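Local structure of TRAP-type C4-dicarboxylate:H+ symport system substrate-binding component DctP (Shewanella oneidensis, 4MX6) at residues F121-M124 and D125-N128; E218-W221 and S222-Y225; D252-W255 and K256-P259; I266-A269 and L270-I274. The protein binds succinate and probably serves as the periplasmic receptor that hands C4-dicarboxylates to a TRAP-type proton symporter in the membrane. All coordinates share one frame; numbering follows the deposited sequence.

The four contacts are variations on one theme: how side chains a turn apart begin, run along or end a helix. Contacts 1 and 2 both sit where a loop or strand enters a helix, and each has a side-chain oxygen as N-cap, but contact 2 is buried and its amides reach succinate, whereas contact 1 is partly buried and caps with a carboxylate. Contacts 3 and 4 belong to consecutive helices and touch, W255 packing on I266 and K267, and L258 on I266. Each also carries a lysine-aspartate pair four residues apart on its more exposed side, with aromatic or aliphatic groups facing inward. Contact 3 ends its helix; contact 4 lies within a long one.

Contact 1: F121-M124 and D125-N128; sequences FNDM and DAVN
D123 opens helix 124-132 by turning its carboxylate back over the first turn, where OD1 accepts from A126 N at 3.1 Å. The bond is fairly straight (157°), and the N-H meets OD1 nearly head-on, in line with its C-O bond. The first torsion allows this: CG stands between the backbone N and the carbonyl carbon (chi1 55°), which folds the short side chain toward the amides of the turn. The carbonyl of the same residue is used too, D123 O taking V127 N at 3.2 Å, so one residue ties down two successive amides. Replacing D123 with an alanine would probably leave A126 N with no more than its weak bond to D123 O and make the first turn more prone to fray. D125 places a second carboxylate near the first, OD2 lying 4.6 Å from D123 OD1; both stand by the amino end of the helix, whose dipole would be expected to favour negative charge.

The apolar half of the turn is made by F121 and V127, whose side chains cross at about a right angle. V127 has CG1 anti to its N (chi1 173°), which leaves CG2 beside the N and sends it to F121 CB at 3.6 Å. The ring is turned to the start of the helix: V127 CA sits over one face, 4.3 Å from the centroid, in a CH-pi contact. F115 packs on F121 from a loop, and V127 also touches V243 and D245 of strand 243-251. This is a classic aspartate N-cap at a loop-to-helix junction, with an aromatic residue ahead of the cap packed against the first turn.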
loop_
_atom_site.group_PDB
_atom_site.type_symbol
_atom_site.label_atom_id
_atom_site.label_comp_id
_atom_site.label_asym_id
_atom_site.label_seq_id
_atom_site.Cartn_x
_atom_site.Cartn_y
_atom_site.Cartn_z
ATOM N N PHE A 121 -6.575 -4.406 -11.656
ATOM C CA PHE A 121 -7.805 -4.600 -10.905
ATOM C C PHE A 121 -8.753 -3.431 -11.118
ATOM O O PHE A 121 -8.358 -2.264 -11.035
ATOM C CB PHE A 121 -7.495 -4.713 -9.415
ATOM C CG PHE A 121 -6.556 -5.831 -9.087
ATOM C CD1 PHE A 121 -6.974 -7.151 -9.133
ATOM C CD2 PHE A 121 -5.245 -5.571 -8.733
ATOM C CE1 PHE A 121 -6.099 -8.190 -8.829
ATOM C CE2 PHE A 121 -4.376 -6.617 -8.431
ATOM C CZ PHE A 121 -4.814 -7.920 -8.494
ATOM N N ASN A 122 -10.012 -3.734 -11.400
ATOM C CA ASN A 122 -10.994 -2.682 -11.636
ATOM C C ASN A 122 -11.263 -1.883 -10.367
ATOM O O ASN A 122 -11.448 -0.653 -10.397
ATOM C CB ASN A 122 -12.328 -3.267 -12.105
ATOM C CG ASN A 122 -12.265 -3.849 -13.504
ATOM O OD1 ASN A 122 -11.324 -3.594 -14.253
ATOM N ND2 ASN A 122 -13.282 -4.628 -13.868
ATOM N N ASP A 123 -11.299 -2.595 -9.249
ATOM C CA ASP A 123 -11.731 -2.014 -7.992
ATOM C C ASP A 123 -11.303 -2.924 -6.841
ATOM O O ASP A 123 -10.697 -3.980 -7.064
ATOM C CB ASP A 123 -13.249 -1.777 -7.987
ATOM C CG ASP A 123 -14.035 -3.023 -8.286
ATOM O OD1 ASP A 123 -13.598 -4.127 -7.905
ATOM O OD2 ASP A 123 -15.116 -2.892 -8.917
ATOM N N MET A 124 -11.631 -2.514 -5.622
ATOM C CA MET A 124 -11.176 -3.218 -4.429
ATOM C C MET A 124 -11.838 -4.579 -4.247
ATOM O O MET A 124 -11.287 -5.456 -3.592
ATOM C CB MET A 124 -11.389 -2.357 -3.192
ATOM C CG MET A 124 -10.534 -1.108 -3.193
ATOM S SD MET A 124 -8.794 -1.488 -3.265
ATOM C CE MET A 124 -8.577 -2.163 -1.643
ATOM N N ASP A 125 -13.028 -4.754 -4.795
ATOM C CA ASP A 125 -13.672 -6.061 -4.779
ATOM C C ASP A 125 -12.830 -7.082 -5.561
ATOM O O ASP A 125 -12.666 -8.234 -5.128
ATOM C CB ASP A 125 -15.094 -5.985 -5.344
ATOM C CG ASP A 125 -16.071 -5.274 -4.409
ATOM O OD1 ASP A 125 -15.889 -5.328 -3.175
ATOM O OD2 ASP A 125 -17.033 -4.656 -4.919
ATOM N N ALA A 126 -12.299 -6.667 -6.710
ATOM C CA ALA A 126 -11.463 -7.556 -7.517
ATOM C C ALA A 126 -10.145 -7.851 -6.799
ATOM O O ALA A 126 -9.677 -8.989 -6.789
ATOM C CB ALA A 126 -11.208 -6.939 -8.880
ATOM N N VAL A 127 -9.558 -6.822 -6.192
ATOM C CA VAL A 127 -8.337 -7.013 -5.418
ATOM C C VAL A 127 -8.545 -8.072 -4.345
ATOM O O VAL A 127 -7.749 -9.002 -4.185
ATOM C CB VAL A 127 -7.912 -5.681 -4.737
ATOM C CG1 VAL A 127 -6.761 -5.910 -3.806
ATOM C CG2 VAL A 127 -7.559 -4.636 -5.784
ATOM N N ASN A 128 -9.629 -7.919 -3.600
ATOM C CA ASN A 128 -9.922 -8.834 -2.514
ATOM C C ASN A 128 -10.135 -10.270 -3.017
ATOM O O ASN A 128 -9.648 -11.223 -2.416
ATOM C CB ASN A 128 -11.131 -8.371 -1.729
ATOM C CG ASN A 128 -11.254 -9.079 -0.433
ATOM O OD1 ASN A 128 -10.461 -8.843 0.479
ATOM N ND2 ASN A 128 -12.251 -9.940 -0.318
#

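Contact 2: E218-W221 and S222-Y225; sequences ENTW and SNTY. With SIN (succinic acid), chain B.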
loop_
_atom_site.group_PDB
_atom_site.type_symbol
_atom_site.label_atom_id
_atom_site.label_comp_id
_atom_site.label_asym_id
_atom_site.label_seq_id
_atom_site.Cartn_x
_atom_site.Cartn_y
_atom_site.Cartn_z
ATOM N N GLU A 218 1.192 9.501 -6.703
ATOM C CA GLU A 218 -0.008 8.662 -6.806
ATOM C C GLU A 218 -0.313 8.128 -5.410
ATOM O O GLU A 218 0.581 7.633 -4.712
ATOM C CB GLU A 218 0.188 7.502 -7.798
ATOM C CG GLU A 218 1.458 6.696 -7.553
ATOM C CD GLU A 218 1.485 5.315 -8.207
ATOM O OE1 GLU A 218 0.721 5.071 -9.154
ATOM O OE2 GLU A 218 2.267 4.458 -7.735
ATOM N N ASN A 219 -1.570 8.199 -4.993
ATOM C CA ASN A 219 -1.920 7.695 -3.669
ATOM C C ASN A 219 -3.427 7.625 -3.479
ATOM O O ASN A 219 -4.202 8.111 -4.306
ATOM C CB ASN A 219 -1.260 8.509 -2.542
ATOM C CG ASN A 219 -0.591 7.598 -1.543
ATOM O OD1 ASN A 219 -1.248 6.723 -0.971
ATOM N ND2 ASN A 219 0.719 7.718 -1.399
ATOM N N THR A 220 -3.835 7.010 -2.379
ATOM C CA THR A 220 -5.242 6.874 -2.074
ATOM C C THR A 220 -5.779 8.155 -1.452
ATOM O O THR A 220 -5.015 8.996 -0.960
ATOM C CB THR A 220 -5.479 5.717 -1.090
ATOM O OG1 THR A 220 -4.885 6.084 0.164
ATOM C CG2 THR A 220 -4.866 4.409 -1.612
ATOM N N TRP A 221 -7.095 8.303 -1.431
ATOM C CA TRP A 221 -7.703 9.459 -0.770
ATOM C C TRP A 221 -7.237 9.566 0.681
ATOM O O TRP A 221 -6.996 10.663 1.167
ATOM C CB TRP A 221 -9.236 9.427 -0.816
ATOM C CG TRP A 221 -9.811 9.466 -2.190
ATOM C CD1 TRP A 221 -10.482 8.462 -2.801
ATOM C CD2 TRP A 221 -9.784 10.556 -3.125
ATOM N NE1 TRP A 221 -10.872 8.839 -4.050
ATOM C CE2 TRP A 221 -10.452 10.116 -4.286
ATOM C CE3 TRP A 221 -9.264 11.851 -3.101
ATOM C CZ2 TRP A 221 -10.619 10.920 -5.405
ATOM C CZ3 TRP A 221 -9.448 12.651 -4.219
ATOM C CH2 TRP A 221 -10.122 12.177 -5.348
ATOM N N SER A 222 -7.142 8.439 1.385
ATOM C CA SER A 222 -6.786 8.467 2.801
ATOM C C SER A 222 -5.394 9.033 3.022
ATOM O O SER A 222 -5.209 9.860 3.913
ATOM C CB SER A 222 -6.869 7.072 3.409
ATOM O OG SER A 222 -6.175 7.012 4.649
ATOM N N ASN A 223 -4.407 8.603 2.250
ATOM C CA ASN A 223 -3.068 9.177 2.387
ATOM C C ASN A 223 -3.009 10.636 1.906
ATOM O O ASN A 223 -2.336 11.480 2.510
ATOM C CB ASN A 223 -2.023 8.331 1.668
ATOM C CG ASN A 223 -1.532 7.170 2.513
ATOM O OD1 ASN A 223 -1.565 7.216 3.761
ATOM N ND2 ASN A 223 -1.046 6.141 1.851
ATOM N N THR A 224 -3.722 10.933 0.825
ATOM C CA THR A 224 -3.720 12.270 0.251
ATOM C C THR A 224 -4.262 13.267 1.275
ATOM O O THR A 224 -3.718 14.372 1.425
ATOM C CB THR A 224 -4.542 12.288 -1.048
ATOM O OG1 THR A 224 -3.969 11.385 -1.990
ATOM C CG2 THR A 224 -4.585 13.667 -1.678
ATOM N N TYR A 225 -5.338 12.889 1.964
ATOM C CA TYR A 225 -5.928 13.736 2.995
ATOM C C TYR A 225 -5.070 13.829 4.250
ATOM O O TYR A 225 -4.724 14.921 4.704
ATOM C CB TYR A 225 -7.338 13.253 3.364
ATOM C CG TYR A 225 -7.919 14.069 4.489
ATOM C CD1 TYR A 225 -8.281 15.389 4.289
ATOM C CD2 TYR A 225 -8.047 13.550 5.768
ATOM C CE1 TYR A 225 -8.784 16.165 5.318
ATOM C CE2 TYR A 225 -8.546 14.311 6.811
ATOM C CZ TYR A 225 -8.915 15.622 6.580
ATOM O OH TYR A 225 -9.416 16.392 7.620
HETATM C C1 SIN B . 1.488 3.613 3.080
HETATM O O1 SIN B . 1.996 2.672 3.745
HETATM O O2 SIN B . 0.254 3.769 2.959
HETATM C C2 SIN B . 2.401 4.556 2.339
HETATM C C3 SIN B . 2.341 4.245 0.844
HETATM C C4 SIN B . 3.321 5.074 0.056
HETATM O O3 SIN B . 2.881 5.859 -0.833
HETATM O O4 SIN B . 4.548 4.970 0.274
HETATM O O HOH W 1 -3.154 10.964 -4.547
#
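N219 and N223 hold succinate between them by their amide nitrogens, one at each end of the ligand. N219 ND2 donates to SIN O3 at 2.9 Å, while N223 ND2 donates to SIN O2 of the other carboxylate at 2.9 Å along a straight line (167°). K51, K104, R179 and Y246 give the acid further hydrogen bonds. The two amides are also joined: N223 ND2 offers its remaining N-H to N219 OD1 at 2.9 Å, with the oxygen exactly in the amide plane of N223. The two planes stand 83° apart, and the donor comes to OD1 tilted from the plane of N219. A second donor, T220 N, reaches OD1 in that plane on a lone pair. Two bonds on the oxygen thus settle which end of the amide is which and turn ND2 to the ligand. An alanine at N219 is likely to cost SIN O3 this donor and leave N223 held by SIN O2 with its other N-H lacking this acceptor.

Both asparagines flank a turn from strand 217-219 into helix 221-226, in the ligand cleft of a periplasmic binding protein. T220 is the N-cap: OG1, set between the backbone N and the carbonyl carbon (chi1 67°), turns back to N223 N in a weak bond of 3.3 Å and is also hydrogen-bonded to N156 OD1. One turn on, T224 grips T220 O twice, through its own N and through OG1 at 2.8 Å, the hydroxyl coming from above the carbonyl plane. A water donates to T224 OG1 at 2.7 Å and to N219 O.

Contact 3: D252-W255 and K256-P259; sequences DAFW and KSLP
The ring of F254 has L258 over one face, with CG above it and the branch atom CD2 3.9 Å from F254 CZ, while S257 OG approaches the same ring obliquely. Of the two branches CD2 meets the F254 ring alone, whereas L258 CD1 lies between the rings, 3.7 Å from W255 CE3 at a slant and also against F254 CE2 and CZ. L258 is thus wedged between two aromatic groups that precede it by four and three residues, and its CG, set beside the backbone N (chi1 -65°), serves both. Beyond the pair, R263 makes a cation-pi contact with the indole and a hydrogen bond to W255 O.

This is the carboxyl end of the short helix 252-257, where the chain straightens at L258 before P259 takes the N-cap position of helix 260-295. The loosening of the helical pattern can be read in the backbone bonds. K256 N still reaches D252 O at 2.9 Å as in a regular turn, but S257 N bonds F254 O instead, three residues back, and keeps a weak link to A253 O. S257 OG also donates to F254 O, at 2.7 Å, and lies nearer the carbonyl plane than the amide does, which comes from above it. L258 N makes weak bonds to F254 O and W255 O.

On the more exposed side, K256 runs out fully extended beyond CG and crosses D252 at a slant. Its NZ forms a salt bridge of 2.9 Å with D252 OD2, which offers its syn lone pair, on the side of the other oxygen.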
loop_
_atom_site.group_PDB
_atom_site.type_symbol
_atom_site.label_atom_id
_atom_site.label_comp_id
_atom_site.label_asym_id
_atom_site.label_seq_id
_atom_site.Cartn_x
_atom_site.Cartn_y
_atom_site.Cartn_z
ATOM N N ASP A 252 10.067 -14.911 10.798
ATOM C CA ASP A 252 9.973 -16.299 11.170
ATOM C C ASP A 252 10.550 -16.512 12.563
ATOM O O ASP A 252 9.990 -17.264 13.360
ATOM C CB ASP A 252 10.718 -17.130 10.136
ATOM C CG ASP A 252 10.549 -18.595 10.344
ATOM O OD1 ASP A 252 9.397 -19.070 10.205
ATOM O OD2 ASP A 252 11.566 -19.260 10.639
ATOM N N ALA A 253 11.669 -15.854 12.853
ATOM C CA ALA A 253 12.329 -16.053 14.135
ATOM C C ALA A 253 11.422 -15.616 15.287
ATOM O O ALA A 253 11.289 -16.333 16.280
ATOM C CB ALA A 253 13.656 -15.309 14.170
ATOM N N PHE A 254 10.791 -14.452 15.172
ATOM C CA PHE A 254 9.891 -14.012 16.230
ATOM C C PHE A 254 8.663 -14.916 16.328
ATOM O O PHE A 254 8.269 -15.346 17.415
ATOM C CB PHE A 254 9.438 -12.567 16.038
ATOM C CG PHE A 254 8.367 -12.171 16.999
ATOM C CD1 PHE A 254 8.654 -12.023 18.350
ATOM C CD2 PHE A 254 7.061 -11.988 16.574
ATOM C CE1 PHE A 254 7.657 -11.683 19.246
ATOM C CE2 PHE A 254 6.070 -11.652 17.475
ATOM C CZ PHE A 254 6.373 -11.505 18.811
ATOM N N TRP A 255 8.072 -15.231 15.188
ATOM C CA TRP A 255 6.837 -16.000 15.191
ATOM C C TRP A 255 7.066 -17.380 15.827
ATOM O O TRP A 255 6.258 -17.833 16.634
ATOM C CB TRP A 255 6.320 -16.105 13.759
ATOM C CG TRP A 255 4.845 -16.380 13.591
ATOM C CD1 TRP A 255 4.295 -17.369 12.828
ATOM C CD2 TRP A 255 3.736 -15.636 14.134
ATOM N NE1 TRP A 255 2.930 -17.297 12.869
ATOM C CE2 TRP A 255 2.559 -16.245 13.663
ATOM C CE3 TRP A 255 3.625 -14.525 14.971
ATOM C CZ2 TRP A 255 1.289 -15.789 14.000
ATOM C CZ3 TRP A 255 2.353 -14.077 15.307
ATOM C CH2 TRP A 255 1.210 -14.710 14.830
ATOM N N LYS A 256 8.182 -18.015 15.488
ATOM C CA LYS A 256 8.536 -19.309 16.072
ATOM C C LYS A 256 8.899 -19.212 17.555
ATOM O O LYS A 256 8.799 -20.204 18.276
ATOM C CB LYS A 256 9.689 -19.945 15.293
ATOM C CG LYS A 256 9.249 -20.522 13.962
ATOM C CD LYS A 256 10.402 -21.105 13.161
ATOM C CE LYS A 256 9.897 -21.731 11.865
ATOM N NZ LYS A 256 11.001 -22.104 10.939
ATOM N N SER A 257 9.308 -18.033 18.019
ATOM C CA SER A 257 9.731 -17.858 19.414
ATOM C C SER A 257 8.546 -17.805 20.375
ATOM O O SER A 257 8.725 -17.908 21.593
ATOM C CB SER A 257 10.578 -16.591 19.570
ATOM O OG SER A 257 9.791 -15.413 19.628
ATOM N N LEU A 258 7.344 -17.632 19.842
ATOM C CA LEU A 258 6.153 -17.592 20.684
ATOM C C LEU A 258 5.688 -18.993 21.067
ATOM O O LEU A 258 5.759 -19.915 20.254
ATOM C CB LEU A 258 5.009 -16.903 19.947
ATOM C CG LEU A 258 5.209 -15.425 19.626
ATOM C CD1 LEU A 258 4.158 -14.945 18.642
ATOM C CD2 LEU A 258 5.153 -14.602 20.895
ATOM N N PRO A 259 5.192 -19.159 22.302
ATOM C CA PRO A 259 4.546 -20.440 22.596
ATOM C C PRO A 259 3.292 -20.577 21.741
ATOM O O PRO A 259 2.635 -19.587 21.423
ATOM C CB PRO A 259 4.211 -20.361 24.094
ATOM C CG PRO A 259 4.430 -18.978 24.504
ATOM C CD PRO A 259 5.115 -18.207 23.421
#

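Contact 4: I266-A269 and L270-I274; sequences IKEA and LDESI
D271 OD2 is approached both by K267 NZ and by water. The ammonium reaches it in a weak bond of 3.3 Å, and a water that accepts from K267 NZ donates to D271 OD2 at 2.8 Å, closing a small ring. The stronger part of the salt bridge is on the other oxygen, where K267 NZ meets the syn lone pair of D271 OD1 at 2.9 Å. K267 starts away from its partner, CG anti to the backbone N (chi1 179°), and bends at chi2 and again at chi4 bring the chain back so that NZ arrives level with the carboxylate, on the side between its two oxygens, nearer OD1.

E268 stands on the other flank of D271, its OE1 4.1 Å from D271 OD2 and the two carboxylate planes nearly perpendicular. Two more waters lie between these acids, though their proton sharing is uncertain. One turn further, E268 OE2 comes within 2.6 Å of E272 OE2, a distance at which one of the acids probably holds a proton. E272 also makes a salt bridge with R65, which would be expected to ease the crowding of negative charge.

Within the helix the backbone is regular, with D271 N on K267 O at 2.9 Å and E272 N on E268 O. A269 O accepts from S273 N at 2.9 Å in the same pattern.

Another side of this part of helix 260-295 is apolar and buried: L270 packs on M54 and F58 of helix 50-65, on L151 of strand 148-158 and on V248 of strand 243-251, while I266 meets L66 and L258.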
loop_
_atom_site.group_PDB
_atom_site.type_symbol
_atom_site.label_atom_id
_atom_site.label_comp_id
_atom_site.label_asym_id
_atom_site.label_seq_id
_atom_site.Cartn_x
_atom_site.Cartn_y
_atom_site.Cartn_z
ATOM N N ILE A 266 -2.568 -14.223 19.578
ATOM C CA ILE A 266 -2.041 -13.068 18.859
ATOM C C ILE A 266 -2.502 -13.068 17.395
ATOM O O ILE A 266 -2.900 -12.032 16.862
ATOM C CB ILE A 266 -0.505 -13.022 18.993
ATOM C CG1 ILE A 266 -0.132 -12.736 20.450
ATOM C CG2 ILE A 266 0.084 -11.989 18.044
ATOM C CD1 ILE A 266 1.308 -12.975 20.776
ATOM N N LYS A 267 -2.477 -14.235 16.758
ATOM C CA LYS A 267 -2.906 -14.348 15.365
ATOM C C LYS A 267 -4.382 -14.006 15.216
ATOM O O LYS A 267 -4.765 -13.294 14.288
ATOM C CB LYS A 267 -2.624 -15.757 14.836
ATOM C CG LYS A 267 -3.071 -15.984 13.386
ATOM C CD LYS A 267 -2.513 -14.964 12.388
ATOM C CE LYS A 267 -2.592 -15.476 10.952
ATOM N NZ LYS A 267 -3.981 -15.788 10.532
ATOM N N GLU A 268 -5.215 -14.484 16.134
ATOM C CA GLU A 268 -6.639 -14.188 16.059
ATOM C C GLU A 268 -6.890 -12.690 16.256
ATOM O O GLU A 268 -7.742 -12.106 15.582
ATOM C CB GLU A 268 -7.423 -15.008 17.083
ATOM C CG GLU A 268 -8.888 -14.618 17.214
ATOM C CD GLU A 268 -9.689 -14.811 15.937
ATOM O OE1 GLU A 268 -9.308 -15.666 15.107
ATOM O OE2 GLU A 268 -10.717 -14.112 15.771
ATOM N N ALA A 269 -6.131 -12.065 17.151
ATOM C CA ALA A 269 -6.245 -10.626 17.372
ATOM C C ALA A 269 -5.837 -9.882 16.102
ATOM O O ALA A 269 -6.473 -8.895 15.711
ATOM C CB ALA A 269 -5.378 -10.191 18.554
ATOM N N LEU A 270 -4.772 -10.348 15.458
ATOM C CA LEU A 270 -4.340 -9.745 14.210
ATOM C C LEU A 270 -5.421 -9.854 13.132
ATOM O O LEU A 270 -5.719 -8.893 12.444
ATOM C CB LEU A 270 -3.048 -10.403 13.745
ATOM C CG LEU A 270 -2.286 -9.611 12.706
ATOM C CD1 LEU A 270 -1.517 -8.491 13.393
ATOM C CD2 LEU A 270 -1.348 -10.528 12.009
ATOM N N ASP A 271 -5.999 -11.043 12.980
ATOM C CA ASP A 271 -7.044 -11.247 11.987
ATOM C C ASP A 271 -8.202 -10.271 12.209
ATOM O O ASP A 271 -8.723 -9.675 11.269
ATOM C CB ASP A 271 -7.600 -12.670 12.067
ATOM C CG ASP A 271 -6.616 -13.735 11.633
ATOM O OD1 ASP A 271 -5.559 -13.404 11.057
ATOM O OD2 ASP A 271 -6.919 -14.926 11.879
ATOM N N GLU A 272 -8.625 -10.121 13.460
ATOM C CA GLU A 272 -9.740 -9.233 13.766
ATOM C C GLU A 272 -9.380 -7.765 13.502
ATOM O O GLU A 272 -10.203 -6.981 13.033
ATOM C CB GLU A 272 -10.185 -9.438 15.211
ATOM C CG GLU A 272 -10.864 -10.755 15.424
ATOM C CD GLU A 272 -11.201 -10.991 16.879
ATOM O OE1 GLU A 272 -11.646 -10.024 17.549
ATOM O OE2 GLU A 272 -11.019 -12.142 17.362
ATOM N N SER A 273 -8.141 -7.409 13.791
ATOM C CA SER A 273 -7.671 -6.051 13.554
ATOM C C SER A 273 -7.647 -5.731 12.052
ATOM O O SER A 273 -7.977 -4.622 11.643
ATOM C CB SER A 273 -6.286 -5.890 14.173
ATOM O OG SER A 273 -6.332 -6.111 15.579
ATOM N N ILE A 274 -7.246 -6.707 11.243
ATOM C CA ILE A 274 -7.236 -6.551 9.792
ATOM C C ILE A 274 -8.670 -6.364 9.289
ATOM O O ILE A 274 -8.927 -5.513 8.430
ATOM C CB ILE A 274 -6.547 -7.749 9.108
ATOM C CG1 ILE A 274 -5.043 -7.671 9.348
ATOM C CG2 ILE A 274 -6.882 -7.773 7.617
ATOM C CD1 ILE A 274 -4.253 -8.879 8.873
HETATM O O HOH W 2 -5.956 -17.569 11.750
HETATM O O HOH W 3 -6.915 -16.652 13.861
HETATM O O HOH W 4 -9.505 -15.533 12.682
#